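Local coordinates for SusD-like carbohydrate binding protein BF1063 (Bacteroides fragilis NCTC 9343, PDB 3I4G) that probably binds carbohydrate at the outer membrane of the bacterium, as a member of the SusD family of glycan-uptake proteins, at residues A[196-201]-A[227-232]; A[251-256]-A[382-387]; A[81-86]-A[515-520]; A[45-50]-A[89-94]; A[276-281]-A[352-357]. All coordinates share one frame; numbering follows the deposited sequence. Where two conformers were deposited one is given.

Contact 1 of 5, residues A[196-201]-A[227-232]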
# COMPACT_ATOMS: atom_id res chain seq x y z
N CYS A 196 13.37 8.15 -9.28
CA CYS A 196 14.19 9.31 -9.00
C CYS A 196 14.95 9.18 -7.67
O CYS A 196 14.71 8.28 -6.89
CB CYS A 196 13.33 10.59 -8.99
SG CYS A 196 12.21 10.74 -7.64
N LYS A 197 15.86 10.11 -7.44
CA LYS A 197 16.66 10.16 -6.24
C LYS A 197 15.78 10.04 -5.00
O LYS A 197 16.04 9.26 -4.10
CB LYS A 197 17.43 11.50 -6.24
CG LYS A 197 18.33 11.71 -5.06
CD LYS A 197 19.11 13.04 -5.14
CE LYS A 197 19.91 13.26 -6.41
NZ LYS A 197 21.03 12.27 -6.48
N GLN A 198 14.73 10.85 -4.96
CA GLN A 198 13.81 10.85 -3.82
C GLN A 198 13.08 9.53 -3.62
O GLN A 198 12.72 9.20 -2.48
CB GLN A 198 12.80 12.00 -3.97
CG GLN A 198 13.41 13.39 -3.78
CD GLN A 198 13.91 14.03 -5.07
OE1 GLN A 198 14.27 13.35 -6.07
NE2 GLN A 198 13.91 15.38 -5.07
N ALA A 199 12.82 8.77 -4.69
CA ALA A 199 12.22 7.42 -4.53
C ALA A 199 13.17 6.52 -3.77
O ALA A 199 12.77 5.80 -2.83
CB ALA A 199 11.83 6.82 -5.90
N ALA A 200 14.45 6.53 -4.16
CA ALA A 200 15.43 5.73 -3.45
C ALA A 200 15.60 6.20 -1.99
O ALA A 200 15.74 5.38 -1.09
CB ALA A 200 16.78 5.72 -4.23
N LEU A 201 15.61 7.52 -1.76
CA LEU A 201 15.71 8.02 -0.39
C LEU A 201 14.48 7.63 0.46
O LEU A 201 14.62 7.43 1.67
CB LEU A 201 15.91 9.55 -0.35
CG LEU A 201 17.20 10.09 -0.92
CD1 LEU A 201 17.13 11.62 -1.09
CD2 LEU A 201 18.32 9.69 0.02
N LEU A 227 15.75 18.78 -0.48
CA LEU A 227 15.94 18.90 -1.92
C LEU A 227 14.93 19.89 -2.50
O LEU A 227 15.21 20.64 -3.45
CB LEU A 227 15.84 17.54 -2.63
CG LEU A 227 17.10 16.67 -2.56
CD1 LEU A 227 16.78 15.21 -2.78
CD2 LEU A 227 18.14 17.19 -3.56
N GLY A 228 13.73 19.91 -1.94
CA GLY A 228 12.78 20.95 -2.29
C GLY A 228 12.00 20.78 -3.56
O GLY A 228 11.38 21.71 -4.05
N ASP A 229 12.02 19.58 -4.13
CA ASP A 229 11.31 19.30 -5.39
C ASP A 229 9.88 18.90 -5.18
O ASP A 229 9.11 18.88 -6.15
CB ASP A 229 11.98 18.17 -6.19
CG ASP A 229 13.40 18.46 -6.61
OD1 ASP A 229 13.84 19.60 -6.49
OD2 ASP A 229 14.05 17.50 -7.10
N ASN A 230 9.51 18.53 -3.94
CA ASN A 230 8.20 17.97 -3.68
C ASN A 230 7.37 18.84 -2.75
O ASN A 230 7.87 19.65 -1.97
CB ASN A 230 8.41 16.58 -3.10
CG ASN A 230 9.11 15.67 -4.08
OD1 ASN A 230 10.30 15.34 -3.91
ND2 ASN A 230 8.42 15.29 -5.14
N ALA A 231 6.06 18.65 -2.86
CA ALA A 231 5.11 19.45 -2.11
C ALA A 231 3.80 18.73 -2.04
O ALA A 231 3.48 17.93 -2.88
CB ALA A 231 4.89 20.80 -2.79
N ILE A 232 3.02 19.08 -1.02
CA ILE A 232 1.67 18.55 -0.84
C ILE A 232 0.73 19.13 -1.88
O ILE A 232 0.64 20.35 -2.05
CB ILE A 232 1.19 18.85 0.60
CG1 ILE A 232 2.03 18.07 1.61
CG2 ILE A 232 -0.30 18.53 0.76
CD1 ILE A 232 1.96 16.52 1.47
O HOH W 1 12.44 16.75 -3.05
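Lys197 and Gln198, in the first turn of helix 197-211, meet the C-terminal end of the next helix, 214-227, and the loop that leaves it, so the contact closes a helical hairpin in the helix-rich part of this SusD-like fold. Cys196, the N-cap, prepares the turn: its SG accepts a weak bond from Ala199 N. Lys197 crosses Leu227 at about a right angle, CD lying 4.0 Å from Leu227 CD1. A long side chain with a charged end suits a partly exposed position: the methylenes pack while the amino group reaches Ala178 O. Gln198 carries the polar part. Its chain bends at chi2 (91°), which turns CD across Leu227 CD1 while NE2 reaches Asp229 OD2 at 2.9 Å. The carboxylate is met from above its plane, 51° out, although OD2 lies close to the amide plane of the glutamine. OE1 takes Phe184 N, so both ends of this buried amide are engaged. One turn on, Leu201 adds apolar cover, CD1 at 4.0 Å from Leu227 CD1. At Gly228 the chain leaves the helix with phi 81°, where a side chain would press on the preceding carbonyl; glycine fits. Asp229 OD1 meanwhile forms a salt bridge with Arg183. A water completes the join, accepting from Gln198 NE2 at 2.8 Å and from Asp229 N at 3.1 Å.

Contact 2 of 5, residues A[251-256]-A[382-387]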
# COMPACT_ATOMS: atom_id res chain seq x y z
N ASN A 251 3.47 12.89 -5.77
CA ASN A 251 3.65 11.48 -6.10
C ASN A 251 5.09 11.27 -6.61
O ASN A 251 5.41 11.55 -7.74
CB ASN A 251 2.61 11.01 -7.11
CG ASN A 251 1.22 10.92 -6.52
OD1 ASN A 251 1.05 10.84 -5.29
ND2 ASN A 251 0.20 10.95 -7.39
N ILE A 252 5.93 10.78 -5.72
CA ILE A 252 7.37 10.61 -5.96
C ILE A 252 7.64 9.37 -6.78
O ILE A 252 8.43 9.42 -7.72
CB ILE A 252 8.10 10.57 -4.62
CG1 ILE A 252 8.09 11.97 -3.99
CG2 ILE A 252 9.56 10.09 -4.79
CD1 ILE A 252 8.47 12.02 -2.50
N PHE A 253 7.01 8.26 -6.41
CA PHE A 253 7.16 6.98 -7.12
C PHE A 253 5.77 6.39 -7.26
O PHE A 253 5.01 6.37 -6.29
CB PHE A 253 8.15 6.03 -6.41
CG PHE A 253 8.49 4.80 -7.22
CD1 PHE A 253 9.23 4.90 -8.38
CD2 PHE A 253 8.07 3.54 -6.82
CE1 PHE A 253 9.47 3.78 -9.16
CE2 PHE A 253 8.34 2.42 -7.61
CZ PHE A 253 9.03 2.54 -8.76
N TYR A 254 5.44 5.86 -8.42
CA TYR A 254 4.09 5.39 -8.72
C TYR A 254 4.11 4.40 -9.84
O TYR A 254 5.12 4.27 -10.58
CB TYR A 254 3.20 6.59 -9.09
CG TYR A 254 3.80 7.51 -10.12
CD1 TYR A 254 3.76 7.17 -11.48
CD2 TYR A 254 4.40 8.71 -9.75
CE1 TYR A 254 4.33 8.04 -12.44
CE2 TYR A 254 4.94 9.56 -10.69
CZ TYR A 254 4.90 9.23 -12.02
OH TYR A 254 5.47 10.10 -12.95
N ILE A 255 2.98 3.70 -10.01
CA ILE A 255 2.76 2.81 -11.14
C ILE A 255 1.68 3.43 -12.02
O ILE A 255 0.57 3.69 -11.56
CB ILE A 255 2.31 1.40 -10.71
CG1 ILE A 255 3.17 0.81 -9.58
CG2 ILE A 255 2.30 0.52 -11.94
CD1 ILE A 255 4.69 0.75 -9.88
N GLN A 256 2.04 3.72 -13.28
CA GLN A 256 1.11 4.26 -14.24
C GLN A 256 0.65 3.13 -15.16
O GLN A 256 1.48 2.43 -15.72
CB GLN A 256 1.74 5.37 -15.07
CG GLN A 256 0.84 5.89 -16.15
CD GLN A 256 1.43 7.06 -16.85
OE1 GLN A 256 2.42 6.91 -17.59
NE2 GLN A 256 0.82 8.20 -16.69
N THR A 382 -1.40 4.48 -9.48
CA THR A 382 -1.35 4.06 -8.07
C THR A 382 -0.03 4.48 -7.46
O THR A 382 1.03 3.85 -7.73
CB THR A 382 -1.59 2.56 -7.92
OG1 THR A 382 -0.54 1.85 -8.58
CG2 THR A 382 -2.92 2.17 -8.54
N PRO A 383 -0.03 5.53 -6.63
CA PRO A 383 1.21 5.92 -5.97
C PRO A 383 1.78 4.86 -5.04
O PRO A 383 1.02 4.12 -4.38
CB PRO A 383 0.78 7.14 -5.15
CG PRO A 383 -0.39 7.70 -5.93
CD PRO A 383 -1.12 6.50 -6.35
N VAL A 384 3.12 4.80 -5.02
CA VAL A 384 3.87 3.93 -4.14
C VAL A 384 4.50 4.75 -3.02
O VAL A 384 4.49 4.36 -1.85
CB VAL A 384 4.93 3.16 -4.94
CG1 VAL A 384 5.74 2.29 -4.02
CG2 VAL A 384 4.26 2.28 -6.01
N ILE A 385 5.07 5.91 -3.35
CA ILE A 385 5.63 6.84 -2.38
C ILE A 385 5.06 8.22 -2.65
O ILE A 385 5.24 8.79 -3.73
CB ILE A 385 7.17 6.95 -2.46
CG1 ILE A 385 7.86 5.59 -2.25
CG2 ILE A 385 7.71 8.00 -1.48
CD1 ILE A 385 7.71 4.95 -0.85
N ARG A 386 4.36 8.75 -1.66
CA ARG A 386 3.82 10.11 -1.67
C ARG A 386 4.59 10.98 -0.69
O ARG A 386 5.01 10.54 0.39
CB ARG A 386 2.32 10.12 -1.33
CG ARG A 386 1.48 9.35 -2.28
CD ARG A 386 0.00 9.66 -2.23
NE ARG A 386 -0.75 9.26 -1.04
CZ ARG A 386 -1.18 10.08 -0.07
NH1 ARG A 386 -0.79 11.36 0.04
NH2 ARG A 386 -1.98 9.59 0.86
N TYR A 387 4.69 12.26 -1.04
CA TYR A 387 5.37 13.21 -0.13
C TYR A 387 4.67 13.27 1.24
O TYR A 387 5.31 13.50 2.24
CB TYR A 387 5.47 14.59 -0.76
CG TYR A 387 6.41 15.58 -0.08
CD1 TYR A 387 7.73 15.26 0.15
CD2 TYR A 387 5.95 16.84 0.30
CE1 TYR A 387 8.58 16.18 0.72
CE2 TYR A 387 6.80 17.75 0.88
CZ TYR A 387 8.10 17.41 1.07
OH TYR A 387 8.98 18.35 1.62
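A two-stranded antiparallel sheet, kinked by two classic beta bulges, joins Asn251 to Ile255 with Thr382 to Arg386. At the regular end, Ile255 and Thr382 form a hydrogen-bonded pair: Ile255 N to Thr382 O and Thr382 N to Ile255 O are both 3.0 Å. In the middle each strand gives two amides to one carbonyl. Ile252 N (2.9 Å) and Phe253 N share Ile385 O, while Val384 N (2.8 Å) and Ile385 N reach Phe253 O from the same face of its carbonyl plane. Pro383 has no N-H to give, and it falls suitably in the non-hydrogen-bonded pair with Tyr254. On the face of Phe253 and Ile385 the packing is apolar, and Phe253 lies alongside Val384, its CD2 3.7 Å from Val384 CB. Near Arg386, Asn251 OD1 rests against the arginine CG at 3.4 Å and has no hydrogen-bond partner, although ND2 bonds Gly245 O and Leu239 O. The guanidinium forms salt bridges with Glu250, Glu447 and Glu451. Helix 197-211 packs on Phe253 and Ile385, helix 50-54 touches Thr382 and Val384, and helix 387-400 begins directly after the second strand.

Contact 3 of 5, residues A[81-86]-A[515-520]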
# COMPACT_ATOMS: atom_id res chain seq x y z
N LEU A 81 -2.08 -18.87 8.45
CA LEU A 81 -1.05 -18.99 7.40
C LEU A 81 -0.20 -20.23 7.57
O LEU A 81 0.37 -20.46 8.64
CB LEU A 81 -0.14 -17.76 7.43
CG LEU A 81 0.96 -17.68 6.37
CD1 LEU A 81 0.40 -17.80 4.96
CD2 LEU A 81 1.70 -16.38 6.55
N THR A 82 -0.09 -20.99 6.48
CA THR A 82 0.78 -22.15 6.40
C THR A 82 1.71 -22.01 5.20
O THR A 82 1.47 -21.20 4.31
CB THR A 82 -0.03 -23.46 6.31
OG1 THR A 82 -0.91 -23.42 5.20
CG2 THR A 82 -0.86 -23.68 7.58
N ALA A 83 2.78 -22.80 5.19
CA ALA A 83 3.84 -22.62 4.21
C ALA A 83 3.46 -22.94 2.78
O ALA A 83 4.17 -22.48 1.88
CB ALA A 83 5.12 -23.39 4.62
N ASP A 84 2.37 -23.67 2.57
CA ASP A 84 1.90 -24.00 1.23
C ASP A 84 0.96 -22.93 0.65
O ASP A 84 0.35 -23.14 -0.41
CB ASP A 84 1.21 -25.36 1.20
CG ASP A 84 0.00 -25.43 2.08
OD1 ASP A 84 -0.29 -24.43 2.80
OD2 ASP A 84 -0.70 -26.47 2.02
N ASN A 85 0.88 -21.76 1.28
CA ASN A 85 -0.00 -20.69 0.82
C ASN A 85 0.40 -20.19 -0.58
O ASN A 85 1.58 -19.87 -0.80
CB ASN A 85 0.01 -19.60 1.91
CG ASN A 85 -0.92 -18.45 1.61
OD1 ASN A 85 -0.68 -17.64 0.71
ND2 ASN A 85 -1.98 -18.34 2.41
N ALA A 86 -0.57 -20.11 -1.50
CA ALA A 86 -0.27 -19.72 -2.88
C ALA A 86 0.13 -18.26 -3.00
O ALA A 86 0.90 -17.91 -3.89
CB ALA A 86 -1.47 -19.98 -3.76
N ILE A 515 8.94 -19.55 4.88
CA ILE A 515 9.47 -19.77 3.58
C ILE A 515 8.48 -20.68 2.82
O ILE A 515 8.01 -21.66 3.39
CB ILE A 515 10.83 -20.49 3.69
CG1 ILE A 515 11.89 -19.69 4.45
CG2 ILE A 515 11.37 -20.82 2.28
CD1 ILE A 515 12.23 -18.36 3.84
N PRO A 516 8.18 -20.37 1.56
CA PRO A 516 7.24 -21.23 0.86
C PRO A 516 7.67 -22.70 0.86
O PRO A 516 8.84 -23.01 0.71
CB PRO A 516 7.22 -20.65 -0.56
CG PRO A 516 7.60 -19.21 -0.36
CD PRO A 516 8.58 -19.22 0.74
N GLN A 517 6.68 -23.58 1.01
CA GLN A 517 6.93 -25.01 1.17
C GLN A 517 7.74 -25.59 0.03
O GLN A 517 8.62 -26.43 0.27
CB GLN A 517 5.61 -25.78 1.29
CG GLN A 517 5.77 -27.23 1.69
CD GLN A 517 6.34 -27.36 3.07
OE1 GLN A 517 5.78 -26.81 4.03
NE2 GLN A 517 7.45 -28.10 3.19
N SER A 518 7.47 -25.15 -1.20
CA SER A 518 8.21 -25.74 -2.32
C SER A 518 9.71 -25.48 -2.20
O SER A 518 10.54 -26.31 -2.66
CB SER A 518 7.69 -25.19 -3.64
OG SER A 518 7.87 -23.80 -3.74
N GLU A 519 10.06 -24.33 -1.65
CA GLU A 519 11.46 -23.92 -1.54
C GLU A 519 12.12 -24.64 -0.37
O GLU A 519 13.29 -25.03 -0.48
CB GLU A 519 11.54 -22.39 -1.47
CG GLU A 519 10.83 -21.72 -2.66
CD GLU A 519 11.15 -22.35 -4.02
OE1 GLU A 519 12.33 -22.27 -4.43
OE2 GLU A 519 10.26 -22.96 -4.67
N GLN A 520 11.39 -24.84 0.72
CA GLN A 520 11.89 -25.65 1.81
C GLN A 520 12.16 -27.07 1.32
O GLN A 520 13.15 -27.70 1.72
CB GLN A 520 10.87 -25.73 2.95
CG GLN A 520 10.53 -24.38 3.60
CD GLN A 520 9.86 -24.53 4.95
OE1 GLN A 520 10.19 -25.45 5.72
NE2 GLN A 520 8.91 -23.65 5.25
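Ala83 and Gln517 bring a type I beta turn, Thr82 to Asn85, against the N-terminal end of helix 517-522, near the C-terminus of the chain. The methyl of Ala83 points at the helix start, where it touches Ile515 O and the ends of two glutamines: CB is 3.5 Å from Gln517 OE1 and 3.9 Å from Gln520 NE2. A small side chain suits this site, because the backbones approach to 4.9 Å between Ala83 CA and Gln517 CA. Gln517 sets out with CG anti to its backbone N (chi1 -170°), then bends at chi2 (64°), and its NE2 bonds Asn521 OD1. Gln520 is extended beyond CG and turns back on its own segment, NE2 giving a nearly straight bond (173°) to Ile515 O. The helix-start amide of Gln517, unpaired within its helix as first-turn amides are, is taken up by the turn: Gln517 N donates to Ala83 O at 2.9 Å, arriving from above the carbonyl plane, and Pro516 CA adds a CA-H...O contact to that same oxygen at 3.5 Å.

Contact 4 of 5, residues A[45-50]-A[89-94]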
# COMPACT_ATOMS: atom_id res chain seq x y z
N SER A 45 1.04 -9.89 -8.65
CA SER A 45 2.08 -10.07 -9.63
C SER A 45 3.33 -9.30 -9.27
O SER A 45 4.37 -9.48 -9.91
CB SER A 45 1.62 -9.66 -11.03
OG SER A 45 1.29 -8.30 -11.07
N ASP A 46 3.25 -8.44 -8.27
CA ASP A 46 4.35 -7.61 -7.81
C ASP A 46 3.98 -6.98 -6.51
O ASP A 46 2.80 -6.84 -6.23
CB ASP A 46 4.65 -6.49 -8.80
CG ASP A 46 5.94 -5.81 -8.49
OD1 ASP A 46 6.96 -6.52 -8.61
OD2 ASP A 46 5.96 -4.62 -8.10
N TRP A 47 4.96 -6.54 -5.71
CA TRP A 47 4.65 -5.78 -4.52
C TRP A 47 3.87 -4.51 -4.84
O TRP A 47 3.21 -3.97 -3.95
CB TRP A 47 5.95 -5.38 -3.80
CG TRP A 47 6.75 -6.58 -3.37
CD1 TRP A 47 7.86 -7.08 -3.98
CD2 TRP A 47 6.44 -7.48 -2.30
NE1 TRP A 47 8.28 -8.23 -3.32
CE2 TRP A 47 7.43 -8.47 -2.28
CE3 TRP A 47 5.47 -7.48 -1.29
CZ2 TRP A 47 7.43 -9.48 -1.33
CZ3 TRP A 47 5.51 -8.48 -0.32
CH2 TRP A 47 6.47 -9.47 -0.38
N TRP A 48 3.93 -4.02 -6.08
CA TRP A 48 3.27 -2.78 -6.46
C TRP A 48 2.06 -2.98 -7.36
O TRP A 48 1.48 -2.00 -7.79
CB TRP A 48 4.24 -1.83 -7.15
CG TRP A 48 5.44 -1.51 -6.30
CD1 TRP A 48 5.46 -1.34 -4.95
CD2 TRP A 48 6.80 -1.32 -6.74
NE1 TRP A 48 6.72 -1.05 -4.53
CE2 TRP A 48 7.57 -1.04 -5.60
CE3 TRP A 48 7.43 -1.37 -7.97
CZ2 TRP A 48 8.93 -0.82 -5.66
CZ3 TRP A 48 8.78 -1.16 -8.03
CH2 TRP A 48 9.53 -0.91 -6.89
N SER A 49 1.70 -4.22 -7.67
CA SER A 49 0.51 -4.47 -8.48
C SER A 49 -0.74 -4.20 -7.64
O SER A 49 -0.67 -4.02 -6.41
CB SER A 49 0.48 -5.89 -9.03
OG SER A 49 0.13 -6.86 -8.04
N TYR A 50 -1.90 -4.14 -8.26
CA TYR A 50 -3.07 -3.76 -7.44
C TYR A 50 -3.37 -4.80 -6.37
O TYR A 50 -3.76 -4.44 -5.26
CB TYR A 50 -4.31 -3.38 -8.29
CG TYR A 50 -5.09 -4.46 -8.97
CD1 TYR A 50 -5.96 -5.26 -8.25
CD2 TYR A 50 -5.02 -4.68 -10.33
CE1 TYR A 50 -6.72 -6.21 -8.85
CE2 TYR A 50 -5.79 -5.67 -10.93
CZ TYR A 50 -6.63 -6.40 -10.20
OH TYR A 50 -7.37 -7.37 -10.86
N LYS A 89 3.73 -17.68 -1.95
CA LYS A 89 4.61 -18.20 -3.01
C LYS A 89 4.69 -17.23 -4.17
O LYS A 89 5.79 -17.05 -4.74
CB LYS A 89 4.15 -19.57 -3.48
CG LYS A 89 4.97 -20.18 -4.61
CD LYS A 89 6.39 -20.48 -4.18
CE LYS A 89 7.29 -20.87 -5.36
NZ LYS A 89 6.84 -22.07 -6.07
N ARG A 90 3.59 -16.56 -4.56
CA ARG A 90 3.67 -15.55 -5.62
C ARG A 90 4.59 -14.41 -5.25
O ARG A 90 5.38 -13.96 -6.07
CB ARG A 90 2.30 -14.93 -5.96
CG ARG A 90 1.30 -15.83 -6.69
CD ARG A 90 1.64 -16.03 -8.15
NE ARG A 90 1.52 -14.80 -8.92
CZ ARG A 90 1.97 -14.62 -10.16
NH1 ARG A 90 2.58 -15.59 -10.84
NH2 ARG A 90 1.81 -13.45 -10.77
N TYR A 91 4.42 -13.85 -4.06
CA TYR A 91 5.28 -12.75 -3.65
C TYR A 91 6.75 -13.20 -3.71
O TYR A 91 7.60 -12.46 -4.19
CB TYR A 91 4.94 -12.27 -2.27
CG TYR A 91 3.74 -11.36 -2.11
CD1 TYR A 91 3.73 -10.10 -2.68
CD2 TYR A 91 2.67 -11.72 -1.30
CE1 TYR A 91 2.69 -9.21 -2.44
CE2 TYR A 91 1.59 -10.83 -1.09
CZ TYR A 91 1.64 -9.57 -1.64
OH TYR A 91 0.58 -8.73 -1.35
N TRP A 92 7.04 -14.38 -3.19
CA TRP A 92 8.39 -14.92 -3.22
C TRP A 92 8.94 -15.05 -4.65
O TRP A 92 10.06 -14.58 -4.98
CB TRP A 92 8.42 -16.29 -2.56
CG TRP A 92 9.76 -16.98 -2.55
CD1 TRP A 92 10.29 -17.75 -3.53
CD2 TRP A 92 10.71 -17.00 -1.46
NE1 TRP A 92 11.53 -18.22 -3.15
CE2 TRP A 92 11.79 -17.80 -1.88
CE3 TRP A 92 10.74 -16.45 -0.18
CZ2 TRP A 92 12.90 -18.05 -1.04
CZ3 TRP A 92 11.85 -16.68 0.62
CH2 TRP A 92 12.90 -17.48 0.19
N GLU A 93 8.21 -15.74 -5.50
CA GLU A 93 8.75 -16.00 -6.83
C GLU A 93 8.85 -14.73 -7.66
O GLU A 93 9.87 -14.55 -8.35
CB GLU A 93 7.93 -17.04 -7.54
CG GLU A 93 6.62 -16.57 -8.03
CD GLU A 93 5.77 -17.71 -8.54
OE1 GLU A 93 6.21 -18.88 -8.48
OE2 GLU A 93 4.64 -17.42 -9.01
N THR A 94 7.87 -13.83 -7.61
CA THR A 94 8.01 -12.61 -8.41
C THR A 94 9.20 -11.80 -7.91
O THR A 94 9.92 -11.17 -8.72
CB THR A 94 6.73 -11.76 -8.43
OG1 THR A 94 6.41 -11.34 -7.10
CG2 THR A 94 5.58 -12.54 -9.06
O HOH W 2 7.62 -8.54 -6.93
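An offset aromatic stack between Trp47, in the loop before helix 50-54, and Tyr91, on helix 86-109, forms the middle of this buried loop-on-helix contact. The six-membered ring of Trp47 and the Tyr91 ring have centroids 4.3 Å apart and planes at 19°; Tyr91 CD1 lies over the indole face toward its rim, 3.4 Å from Trp47 CZ3. Polar ends tie down both rings: Trp47 NE1 bonds Ser95 OG and Tyr91 OH bonds Gly52 O. The loop is folded by a type I turn and, in the conformer of Asp46 given, by an Asx turn, Asp46 OD2 accepting from Trp48 N at 2.9 Å. One helical turn on from Arg90, Thr94 turns CG2 to Ser45 O at 3.4 Å, while its OG1 donates to Arg90 O. In that same conformer a water gives hydrogen bonds to Asp46 OD1, at 2.7 Å, and to Thr94 OG1, and OD1 also pairs with Arg98. The ring stack thus supplies most of the direct side-chain packing, whereas the polar link between the two segments runs through water.

Contact 5 of 5, residues A[276-281]-A[352-357]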
# COMPACT_ATOMS: atom_id res chain seq x y z
N GLY A 276 -20.29 -2.20 -12.87
CA GLY A 276 -19.64 -3.29 -13.61
C GLY A 276 -18.60 -4.08 -12.89
O GLY A 276 -17.94 -4.91 -13.52
N GLY A 277 -18.45 -3.89 -11.58
CA GLY A 277 -17.36 -4.53 -10.86
C GLY A 277 -17.77 -5.64 -9.92
O GLY A 277 -18.95 -5.87 -9.68
N TRP A 278 -16.77 -6.30 -9.33
CA TRP A 278 -16.95 -7.48 -8.51
C TRP A 278 -16.85 -7.23 -6.99
O TRP A 278 -16.94 -8.18 -6.20
CB TRP A 278 -15.94 -8.56 -8.93
CG TRP A 278 -16.08 -9.01 -10.37
CD1 TRP A 278 -17.23 -9.01 -11.12
CD2 TRP A 278 -15.07 -9.58 -11.18
NE1 TRP A 278 -16.97 -9.54 -12.37
CE2 TRP A 278 -15.65 -9.89 -12.43
CE3 TRP A 278 -13.70 -9.83 -10.98
CZ2 TRP A 278 -14.91 -10.47 -13.48
CZ3 TRP A 278 -12.98 -10.41 -12.02
CH2 TRP A 278 -13.57 -10.68 -13.24
N SER A 279 -16.65 -5.98 -6.57
CA SER A 279 -16.65 -5.61 -5.14
C SER A 279 -15.67 -6.39 -4.31
O SER A 279 -15.96 -6.78 -3.19
CB SER A 279 -18.06 -5.75 -4.53
OG SER A 279 -19.03 -4.99 -5.25
N LEU A 280 -14.46 -6.63 -4.82
CA LEU A 280 -13.50 -7.44 -4.03
C LEU A 280 -12.94 -6.69 -2.82
O LEU A 280 -12.68 -7.30 -1.80
CB LEU A 280 -12.36 -7.94 -4.93
CG LEU A 280 -11.36 -8.89 -4.26
CD1 LEU A 280 -12.06 -10.08 -3.63
CD2 LEU A 280 -10.28 -9.37 -5.22
N VAL A 281 -12.71 -5.37 -2.96
CA VAL A 281 -12.09 -4.51 -1.91
C VAL A 281 -13.15 -3.92 -0.99
O VAL A 281 -13.97 -3.16 -1.44
CB VAL A 281 -11.25 -3.39 -2.54
CG1 VAL A 281 -10.61 -2.56 -1.44
CG2 VAL A 281 -10.24 -3.98 -3.48
N THR A 352 -22.89 -14.13 0.68
CA THR A 352 -22.77 -14.90 -0.56
C THR A 352 -22.78 -14.14 -1.89
O THR A 352 -22.22 -14.63 -2.86
CB THR A 352 -23.92 -15.91 -0.65
OG1 THR A 352 -25.17 -15.23 -0.64
CG2 THR A 352 -23.84 -16.89 0.53
N SER A 353 -23.38 -12.96 -1.98
CA SER A 353 -23.48 -12.27 -3.24
C SER A 353 -22.20 -11.65 -3.72
O SER A 353 -21.30 -11.39 -2.96
CB SER A 353 -24.50 -11.13 -3.08
OG SER A 353 -25.84 -11.54 -2.80
N GLU A 354 -22.15 -11.37 -5.02
CA GLU A 354 -21.05 -10.67 -5.65
C GLU A 354 -21.25 -9.19 -5.39
O GLU A 354 -21.69 -8.41 -6.24
CB GLU A 354 -21.04 -10.97 -7.13
CG GLU A 354 -19.79 -10.47 -7.84
CD GLU A 354 -19.78 -10.85 -9.32
OE1 GLU A 354 -20.47 -10.21 -10.11
OE2 GLU A 354 -19.05 -11.79 -9.64
N ALA A 355 -20.94 -8.82 -4.15
CA ALA A 355 -21.20 -7.51 -3.61
C ALA A 355 -20.38 -7.36 -2.33
O ALA A 355 -19.83 -8.33 -1.81
CB ALA A 355 -22.72 -7.37 -3.32
N SER A 356 -20.32 -6.15 -1.79
CA SER A 356 -19.55 -5.89 -0.60
C SER A 356 -19.95 -6.76 0.57
O SER A 356 -21.12 -7.00 0.82
CB SER A 356 -19.76 -4.42 -0.18
OG SER A 356 -19.07 -4.14 1.04
N ARG A 357 -18.97 -7.25 1.30
CA ARG A 357 -19.21 -8.02 2.51
C ARG A 357 -19.31 -7.14 3.74
O ARG A 357 -19.72 -7.59 4.81
CB ARG A 357 -18.12 -9.05 2.74
CG ARG A 357 -18.22 -10.22 1.83
CD ARG A 357 -19.35 -11.22 2.26
NE ARG A 357 -19.45 -12.19 1.18
CZ ARG A 357 -20.15 -12.01 0.07
NH1 ARG A 357 -21.07 -11.06 -0.02
NH2 ARG A 357 -19.95 -12.82 -0.94
O HOH W 3 -20.18 -6.33 -7.23
O HOH W 4 -21.12 -3.97 -3.65
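Trp278 and Ser279 meet Glu354, Ala355 and Ser356 where two loops of the SusD-family region run past each other, one before strand 281-283 and the other before strand 360-362. Van der Waals contact comes first. The Glu354 side chain lies alongside Trp278, pointing the same way. Its CG stands anti to the backbone N (chi1 -171°), near the Trp278 backbone; the extended chain beyond it ends with OE1 3.6 Å from Trp278 CD1, the carboxylate plane turned 37° from the indole. Ser279 presses CB to 3.6 Å from Ser356 N, a close approach of loops that suits a small residue. Water supplies the hydrogen bonding. One molecule donates to Gly277 O and to Glu354 O, 2.8 Å each, and accepts from Ser279 OG; a second donates to that hydroxyl at 2.8 Å and accepts from Ser356 N at 3.0 Å. A serine hydroxyl, able to give and accept, fits between them. The polar ends have further partners: Glu354 OE1 forms a salt bridge with Lys346, and OE2 bonds a HEPES molecule, probably from the crystallisation liquor. Arg357 NH1 and NH2 both grip Ser353 O, bracing the 352-357 loop around the inverse gamma turn centred on Glu354. With its direct touches all van der Waals, the pairing of the two loops relies on bridging water for polar cohesion, and the lysine would help keep Glu354 ionised.

Contacts 2 and 4 are buried and touch each other, Trp48 of the 45-50 loop packing on Phe253, Val384 and Ile255; contact 2 is closest to the chain's centre. Contact 1 adjoins contact 2 through Ala199, Asn230, Ile252 and Tyr387, whereas contact 3 meets contact 4 through Trp92 and Lys89 of helix 86-109. Contacts 1 and 3 lie on opposite sides of the centre, partly buried, and each has one direct hydrogen bond across its segments. Contact 5 is locally buried too, but lies far from the chain's centre, its nearest atoms about 6 Å from contact 4. The chemistry follows: paired backbone bonds in contact 2, stacked rings in contact 4, and mainly water between the loops of contact 5.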